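Local coordinates for protein uncharacterized ACR, COG1565 superfamily (Burkholderia thailandensis, PDB 4F3N) that is of uncharacterized function but has the fold of an S-adenosylmethionine-dependent methyltransferase and probably methylates arginine residues of proteins, at residues G350-A364 with M403-I416. Numbering follows the deposited sequence.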
ATOM      1  N   GLY A 350       0.817  13.714   6.180  1.00 12.51           N
ATOM      2  CA  GLY A 350       2.151  13.712   6.716  1.00 13.11           C
ATOM      3  C   GLY A 350       2.660  15.078   7.143  1.00 13.59           C
ATOM      4  O   GLY A 350       3.232  15.212   8.240  1.00 14.16           O
ATOM      5  N   VAL A 351       2.462  16.096   6.316  1.00 14.22           N
ATOM      6  CA  VAL A 351       2.970  17.419   6.652  0.60 15.07           C
ATOM      7  C   VAL A 351       2.109  18.052   7.742  1.00 15.56           C
ATOM      8  O   VAL A 351       2.614  18.820   8.547  1.00 16.63           O
ATOM      9  CB  VAL A 351       3.092  18.348   5.427  0.60 15.37           C
ATOM     10  CG1 VAL A 351       3.456  19.754   5.865  0.60 16.44           C
ATOM     11  CG2 VAL A 351       4.127  17.797   4.445  0.60 15.02           C
ATOM     12  N   GLY A 352       0.834  17.688   7.791  1.00 15.65           N
ATOM     13  CA  GLY A 352      -0.060  18.160   8.863  1.00 16.54           C
ATOM     14  C   GLY A 352       0.307  17.603  10.222  1.00 17.14           C
ATOM     15  O   GLY A 352      -0.052  18.149  11.250  1.00 17.11           O
ATOM     16  N   ALA A 353       1.055  16.511  10.234  1.00 16.22           N
ATOM     17  CA  ALA A 353       1.587  15.953  11.455  1.00 17.44           C
ATOM     18  C   ALA A 353       2.918  16.581  11.810  1.00 17.80           C
ATOM     19  O   ALA A 353       3.498  16.261  12.842  1.00 20.51           O
ATOM     20  CB  ALA A 353       1.734  14.447  11.308  1.00 17.10           C
ATOM     21  N   GLY A 354       3.414  17.465  10.956  1.00 18.96           N
ATOM     22  CA  GLY A 354       4.621  18.246  11.232  1.00 19.10           C
ATOM     23  C   GLY A 354       5.884  17.737  10.531  1.00 18.48           C
ATOM     24  O   GLY A 354       6.946  18.360  10.621  1.00 19.11           O
ATOM     25  N   ALA A 355       5.780  16.637   9.797  1.00 16.69           N
ATOM     26  CA  ALA A 355       6.930  16.152   9.008  1.00 15.16           C
ATOM     27  C   ALA A 355       7.077  17.034   7.770  1.00 14.97           C
ATOM     28  O   ALA A 355       6.160  17.692   7.341  1.00 14.58           O
ATOM     29  CB  ALA A 355       6.771  14.666   8.591  1.00 14.18           C
ATOM     30  N   ASP A 356       8.291  17.070   7.243  1.00 14.61           N
ATOM     31  CA  ASP A 356       8.588  17.649   5.960  1.00 14.25           C
ATOM     32  C   ASP A 356       8.237  16.688   4.847  1.00 12.88           C
ATOM     33  O   ASP A 356       8.370  15.469   5.011  1.00 11.28           O
ATOM     34  CB  ASP A 356      10.088  17.947   5.909  1.00 14.91           C
ATOM     35  CG  ASP A 356      10.533  18.901   7.045  1.00 17.09           C
ATOM     36  OD1 ASP A 356       9.785  19.875   7.288  1.00 17.92           O
ATOM     37  OD2 ASP A 356      11.566  18.638   7.715  1.00 19.24           O
ATOM     38  N   LEU A 357       7.854  17.233   3.693  1.00 12.72           N
ATOM     39  CA  LEU A 357       7.748  16.427   2.481  1.00 12.05           C
ATOM     40  C   LEU A 357       9.131  16.358   1.885  1.00 12.18           C
ATOM     41  O   LEU A 357       9.695  17.360   1.504  1.00 12.72           O
ATOM     42  CB  LEU A 357       6.794  17.030   1.480  1.00 12.15           C
ATOM     43  CG  LEU A 357       6.634  16.316   0.134  1.00 11.64           C
ATOM     44  CD1 LEU A 357       5.913  15.006   0.356  1.00 11.37           C
ATOM     45  CD2 LEU A 357       5.848  17.210  -0.829  1.00 13.22           C
ATOM     46  N   LEU A 358       9.679  15.159   1.837  1.00 11.58           N
ATOM     47  CA  LEU A 358      11.009  14.888   1.301  1.00 11.43           C
ATOM     48  C   LEU A 358      10.979  14.717  -0.212  1.00 11.08           C
ATOM     49  O   LEU A 358      11.909  15.120  -0.881  1.00 12.54           O
ATOM     50  CB  LEU A 358      11.587  13.635   1.989  1.00 11.37           C
ATOM     51  CG  LEU A 358      13.015  13.292   1.671  1.00 11.90           C
ATOM     52  CD1 LEU A 358      13.964  14.436   2.042  1.00 12.64           C
ATOM     53  CD2 LEU A 358      13.361  11.942   2.344  1.00 12.34           C
ATOM     54  N   GLY A 359       9.898  14.164  -0.769  1.00 10.01           N
ATOM     55  CA  GLY A 359       9.709  14.127  -2.206  1.00  9.88           C
ATOM     56  C   GLY A 359       8.445  13.403  -2.600  1.00  9.57           C
ATOM     57  O   GLY A 359       7.843  12.732  -1.769  1.00  9.09           O
ATOM     58  N   TYR A 360       8.093  13.519  -3.879  1.00  9.47           N
ATOM     59  CA  TYR A 360       6.950  12.839  -4.527  1.00  9.25           C
ATOM     60  C   TYR A 360       7.258  12.743  -6.024  1.00  9.36           C
ATOM     61  O   TYR A 360       7.455  13.763  -6.672  1.00  9.98           O
ATOM     62  CB  TYR A 360       5.610  13.565  -4.285  1.00  9.55           C
ATOM     63  CG  TYR A 360       4.557  13.050  -5.166  1.00  9.28           C
ATOM     64  CD1 TYR A 360       4.005  11.807  -4.938  1.00  9.16           C
ATOM     65  CD2 TYR A 360       4.188  13.726  -6.300  1.00  9.39           C
ATOM     66  CE1 TYR A 360       3.083  11.272  -5.805  1.00  8.95           C
ATOM     67  CE2 TYR A 360       3.264  13.202  -7.164  1.00  9.19           C
ATOM     68  CZ  TYR A 360       2.713  11.972  -6.910  1.00  9.10           C
ATOM     69  OH  TYR A 360       1.815  11.397  -7.763  1.00  9.36           O
ATOM     70  N   THR A 361       7.335  11.528  -6.554  1.00  8.65           N
ATOM     71  CA  THR A 361       7.584  11.357  -7.969  1.00  9.02           C
ATOM     72  C   THR A 361       7.117   9.984  -8.398  1.00  8.50           C
ATOM     73  O   THR A 361       6.608   9.209  -7.566  1.00  8.49           O
ATOM     74  CB  THR A 361       9.064  11.626  -8.327  1.00  9.11           C
ATOM     75  OG1 THR A 361       9.173  11.781  -9.754  1.00 10.32           O
ATOM     76  CG2 THR A 361       9.946  10.500  -7.809  1.00  9.32           C
ATOM     77  N   SER A 362       7.237   9.670  -9.681  1.00  8.50           N
ATOM     78  CA  SER A 362       6.819   8.359 -10.164  1.00  8.34           C
ATOM     79  C   SER A 362       7.866   7.319  -9.768  1.00  7.82           C
ATOM     80  O   SER A 362       9.030   7.619  -9.532  1.00  7.54           O
ATOM     81  CB  SER A 362       6.580   8.364 -11.661  1.00  8.55           C
ATOM     82  OG  SER A 362       7.792   8.343 -12.375  1.00  8.27           O
ATOM     83  N   GLN A 363       7.444   6.069  -9.615  1.00  7.80           N
ATOM     84  CA  GLN A 363       8.422   5.004  -9.363  1.00  7.45           C
ATOM     85  C   GLN A 363       9.524   4.982 -10.409  1.00  7.53           C
ATOM     86  O   GLN A 363      10.678   4.761 -10.084  1.00  7.39           O
ATOM     87  CB  GLN A 363       7.708   3.635  -9.376  1.00  7.25           C
ATOM     88  CG  GLN A 363       8.672   2.475  -9.211  1.00  7.30           C
ATOM     89  CD  GLN A 363       7.960   1.194  -8.845  1.00  7.34           C
ATOM     90  OE1 GLN A 363       7.517   1.034  -7.715  1.00  7.53           O
ATOM     91  NE2 GLN A 363       7.851   0.257  -9.808  1.00  7.33           N
ATOM     92  N   ALA A 364       9.182   5.183 -11.675  1.00  7.92           N
ATOM     93  CA  ALA A 364      10.227   5.227 -12.720  1.00  8.33           C
ATOM     94  C   ALA A 364      11.293   6.273 -12.426  1.00  8.79           C
ATOM     95  O   ALA A 364      12.493   5.990 -12.442  1.00  8.20           O
ATOM     96  CB  ALA A 364       9.641   5.490 -14.101  1.00  8.68           C
ATOM     97  N   MET A 403       4.843  -0.658 -14.543  1.00 12.58           N
ATOM     98  CA  MET A 403       4.655  -0.081 -13.221  1.00 11.64           C
ATOM     99  C   MET A 403       5.176   1.340 -13.105  1.00 10.82           C
ATOM    100  O   MET A 403       4.925   1.996 -12.131  1.00 10.01           O
ATOM    101  CB  MET A 403       5.413  -0.910 -12.183  1.00 12.59           C
ATOM    102  CG  MET A 403       5.001  -2.377 -12.156  1.00 13.66           C
ATOM    103  SD  MET A 403       5.963  -3.378 -10.993  1.00 15.02           S
ATOM    104  CE  MET A 403       5.224  -3.073  -9.392  1.00 14.65           C
ATOM    105  N   GLY A 404       5.954   1.799 -14.074  1.00 10.06           N
ATOM    106  CA  GLY A 404       6.796   2.969 -13.834  1.00  9.71           C
ATOM    107  C   GLY A 404       6.104   4.269 -13.560  1.00  9.77           C
ATOM    108  O   GLY A 404       6.604   5.123 -12.771  1.00  8.99           O
ATOM    109  N   GLU A 405       4.991   4.491 -14.265  1.00  9.83           N
ATOM    110  CA  GLU A 405       4.222   5.717 -14.086  1.00 10.05           C
ATOM    111  C   GLU A 405       3.107   5.577 -13.050  1.00  9.49           C
ATOM    112  O   GLU A 405       2.896   6.490 -12.265  1.00  9.53           O
ATOM    113  CB  GLU A 405       3.659   6.217 -15.415  1.00 10.96           C
ATOM    114  CG  GLU A 405       2.762   7.434 -15.319  1.00 11.71           C
ATOM    115  CD  GLU A 405       3.392   8.690 -14.766  1.00 12.55           C
ATOM    116  OE1 GLU A 405       4.618   8.900 -15.002  1.00 13.32           O
ATOM    117  OE2 GLU A 405       2.648   9.474 -14.077  1.00 13.10           O
ATOM    118  N   LEU A 406       2.375   4.464 -13.115  1.00  9.25           N
ATOM    119  CA  LEU A 406       1.256   4.228 -12.235  1.00  9.14           C
ATOM    120  C   LEU A 406       1.707   4.200 -10.767  1.00  8.85           C
ATOM    121  O   LEU A 406       1.030   4.775  -9.910  1.00  9.22           O
ATOM    122  CB  LEU A 406       0.606   2.883 -12.567  1.00  9.26           C
ATOM    123  CG  LEU A 406      -0.525   2.548 -11.638  1.00  9.78           C
ATOM    124  CD1 LEU A 406      -1.670   3.561 -11.628  1.00 10.13           C
ATOM    125  CD2 LEU A 406      -0.936   1.137 -12.036  1.00 10.59           C
ATOM    126  N   PHE A 407       2.819   3.526 -10.488  1.00  8.73           N
ATOM    127  CA  PHE A 407       3.364   3.489  -9.136  1.00  8.38           C
ATOM    128  C   PHE A 407       4.102   4.798  -8.841  1.00  8.18           C
ATOM    129  O   PHE A 407       4.737   5.350  -9.746  1.00  8.40           O
ATOM    130  CB  PHE A 407       4.301   2.320  -8.983  1.00  8.51           C
ATOM    131  CG  PHE A 407       3.581   0.993  -8.747  1.00  8.82           C
ATOM    132  CD1 PHE A 407       2.759   0.441  -9.744  1.00  8.85           C
ATOM    133  CD2 PHE A 407       3.721   0.304  -7.536  1.00  8.67           C
ATOM    134  CE1 PHE A 407       2.126  -0.752  -9.539  1.00  9.01           C
ATOM    135  CE2 PHE A 407       3.053  -0.891  -7.330  1.00  8.64           C
ATOM    136  CZ  PHE A 407       2.235  -1.403  -8.322  1.00  8.74           C
ATOM    137  N   LYS A 408       3.944   5.295  -7.609  1.00  7.91           N
ATOM    138  CA  LYS A 408       4.523   6.544  -7.147  1.00  7.91           C
ATOM    139  C   LYS A 408       5.289   6.263  -5.877  1.00  7.50           C
ATOM    140  O   LYS A 408       5.055   5.257  -5.196  1.00  7.39           O
ATOM    141  CB  LYS A 408       3.461   7.616  -6.833  1.00  8.27           C
ATOM    142  CG  LYS A 408       2.394   7.809  -7.909  1.00  8.56           C
ATOM    143  CD  LYS A 408       2.998   8.347  -9.221  1.00  9.10           C
ATOM    144  CE  LYS A 408       1.906   8.810 -10.206  1.00  9.42           C
ATOM    145  NZ  LYS A 408       1.089   7.676 -10.753  1.00  9.61           N
ATOM    146  N   VAL A 409       6.255   7.134  -5.590  1.00  7.29           N
ATOM    147  CA  VAL A 409       6.903   7.141  -4.290  1.00  6.83           C
ATOM    148  C   VAL A 409       6.697   8.504  -3.655  1.00  7.06           C
ATOM    149  O   VAL A 409       7.018   9.526  -4.279  1.00  6.99           O
ATOM    150  CB  VAL A 409       8.405   6.880  -4.411  1.00  6.93           C
ATOM    151  CG1 VAL A 409       9.010   6.798  -3.034  1.00  7.05           C
ATOM    152  CG2 VAL A 409       8.679   5.549  -5.198  1.00  7.13           C
ATOM    153  N   ILE A 410       6.199   8.499  -2.416  1.00  6.93           N
ATOM    154  CA  ILE A 410       6.129   9.709  -1.584  1.00  7.03           C
ATOM    155  C   ILE A 410       6.967   9.465  -0.316  1.00  7.36           C
ATOM    156  O   ILE A 410       7.014   8.355   0.194  1.00  7.32           O
ATOM    157  CB  ILE A 410       4.663  10.115  -1.266  1.00  7.13           C
ATOM    158  CG1 ILE A 410       4.592  11.542  -0.728  1.00  7.27           C
ATOM    159  CG2 ILE A 410       3.985   9.135  -0.277  1.00  6.82           C
ATOM    160  CD1 ILE A 410       3.181  12.145  -0.897  1.00  7.43           C
ATOM    161  N   ALA A 411       7.682  10.485   0.146  1.00  7.62           N
ATOM    162  CA  ALA A 411       8.485  10.357   1.331  1.00  7.78           C
ATOM    163  C   ALA A 411       8.355  11.589   2.214  1.00  8.08           C
ATOM    164  O   ALA A 411       8.222  12.701   1.712  1.00  8.66           O
ATOM    165  CB  ALA A 411       9.948  10.136   0.969  1.00  7.76           C
ATOM    166  N   PHE A 412       8.390  11.356   3.512  1.00  8.19           N
ATOM    167  CA  PHE A 412       8.362  12.372   4.550  1.00  8.39           C
ATOM    168  C   PHE A 412       9.622  12.256   5.405  1.00  8.71           C
ATOM    169  O   PHE A 412      10.253  11.185   5.505  1.00  8.28           O
ATOM    170  CB  PHE A 412       7.116  12.173   5.426  1.00  8.18           C
ATOM    171  CG  PHE A 412       5.824  12.217   4.672  1.00  8.14           C
ATOM    172  CD1 PHE A 412       5.278  13.431   4.323  1.00  8.42           C
ATOM    173  CD2 PHE A 412       5.183  11.044   4.261  1.00  7.71           C
ATOM    174  CE1 PHE A 412       4.091  13.483   3.603  1.00  8.41           C
ATOM    175  CE2 PHE A 412       4.002  11.097   3.550  1.00  7.74           C
ATOM    176  CZ  PHE A 412       3.445  12.316   3.257  1.00  7.92           C
ATOM    177  N   SER A 413       9.983  13.331   6.089  1.00  9.46           N
ATOM    178  CA  SER A 413      11.192  13.317   6.865  1.00 10.02           C
ATOM    179  C   SER A 413      11.150  14.270   8.043  1.00 11.24           C
ATOM    180  O   SER A 413      10.327  15.176   8.108  1.00 11.44           O
ATOM    181  CB  SER A 413      12.427  13.628   6.019  1.00 10.01           C
ATOM    182  OG  SER A 413      12.325  14.913   5.418  1.00 10.04           O
ATOM    183  N   ARG A 414      12.025  13.976   8.989  1.00 12.20           N
ATOM    184  CA  ARG A 414      12.351  14.897  10.079  1.00 14.12           C
ATOM    185  C   ARG A 414      13.842  14.822  10.282  1.00 14.22           C
ATOM    186  O   ARG A 414      14.435  13.739  10.348  1.00 13.52           O
ATOM    187  CB  ARG A 414      11.658  14.523  11.363  1.00 15.66           C
ATOM    188  CG  ARG A 414      10.163  14.601  11.285  1.00 17.02           C
ATOM    189  CD  ARG A 414       9.615  14.486  12.689  1.00 18.59           C
ATOM    190  NE  ARG A 414       8.169  14.336  12.733  1.00 18.18           N
ATOM    191  CZ  ARG A 414       7.323  15.303  13.058  1.00 19.91           C
ATOM    192  NH1 ARG A 414       7.745  16.548  13.306  1.00 20.84           N
ATOM    193  NH2 ARG A 414       6.022  15.024  13.117  1.00 21.15           N
ATOM    194  N   GLY A 415      14.477  15.986  10.348  1.00 14.19           N
ATOM    195  CA  GLY A 415      15.892  16.016  10.555  1.00 14.89           C
ATOM    196  C   GLY A 415      16.726  15.734   9.351  1.00 14.84           C
ATOM    197  O   GLY A 415      17.903  15.423   9.511  1.00 15.39           O
ATOM    198  N   ILE A 416      16.142  15.834   8.156  1.00 14.16           N
ATOM    199  CA  ILE A 416      16.872  15.741   6.914  1.00 14.43           C
ATOM    200  C   ILE A 416      16.804  17.118   6.238  1.00 15.92           C
ATOM    201  O   ILE A 416      15.722  17.639   5.982  1.00 16.15           O
ATOM    202  CB  ILE A 416      16.329  14.619   5.993  1.00 13.10           C
ATOM    203  CG1 ILE A 416      16.540  13.243   6.664  1.00 12.73           C
ATOM    204  CG2 ILE A 416      17.021  14.643   4.656  1.00 13.08           C
ATOM    205  CD1 ILE A 416      16.108  12.062   5.812  1.00 12.15           C
TER
HETATM  206  O   HOH W   1      13.420  16.600   7.137  1.00 11.72           O
HETATM  207  O   HOH W   2      12.652  18.300  10.501  1.00 30.95           O
HETATM  208  O   HOH W   3       7.133   7.775 -14.894  1.00  9.82           O
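Leu358 N and, weakly, Gly359 N both donate to Ala411 O, the first at 2.9 Å from above the carbonyl plane: a classic beta bulge in the antiparallel edge of the class I methyltransferase sheet (strand order 3-2-1-4-5-7-6). Here 407-414 is the reversed strand, inserted between the edge strand 356-362 and 293-298, also antiparallel to it. Regular pairing resumes at once with Ala411 N to Gly359 O and continues through Tyr360-Ile410 and Thr361-Val409.

Lys408 CB lies 3.8 Å from Tyr360 CE1. With CG beside the backbone N (chi1 -48°) and a second bend at chi2, the chain runs obliquely past the phenol: CG, CD and CE each lie about 3.6 Å from Tyr360 OH. The last bend, at chi4, turns NZ back to Glu405 O at 2.6 Å, in that carbonyl's plane, and to Leu406 O; Gly300 O takes a third bond, so three carbonyls hold the ammonium.

At the other end, Gly350 CA sits over one face of the Phe412 ring, 4.0 Å from its centroid, joining helix 343-352 to the sheet. Near the cofactor end, the Gln363 side chain lies alongside Phe407, whose ring is near Thr113, a residue that binds S-adenosylhomocysteine; Gln363 NE2 bonds Leu397 O. Arg414 reaches back, its guanidinium face over Ala355 N, and NH2, also bonded to Cys286 O, donates to Ala353 O at 2.8 Å, 44° out of the carbonyl plane.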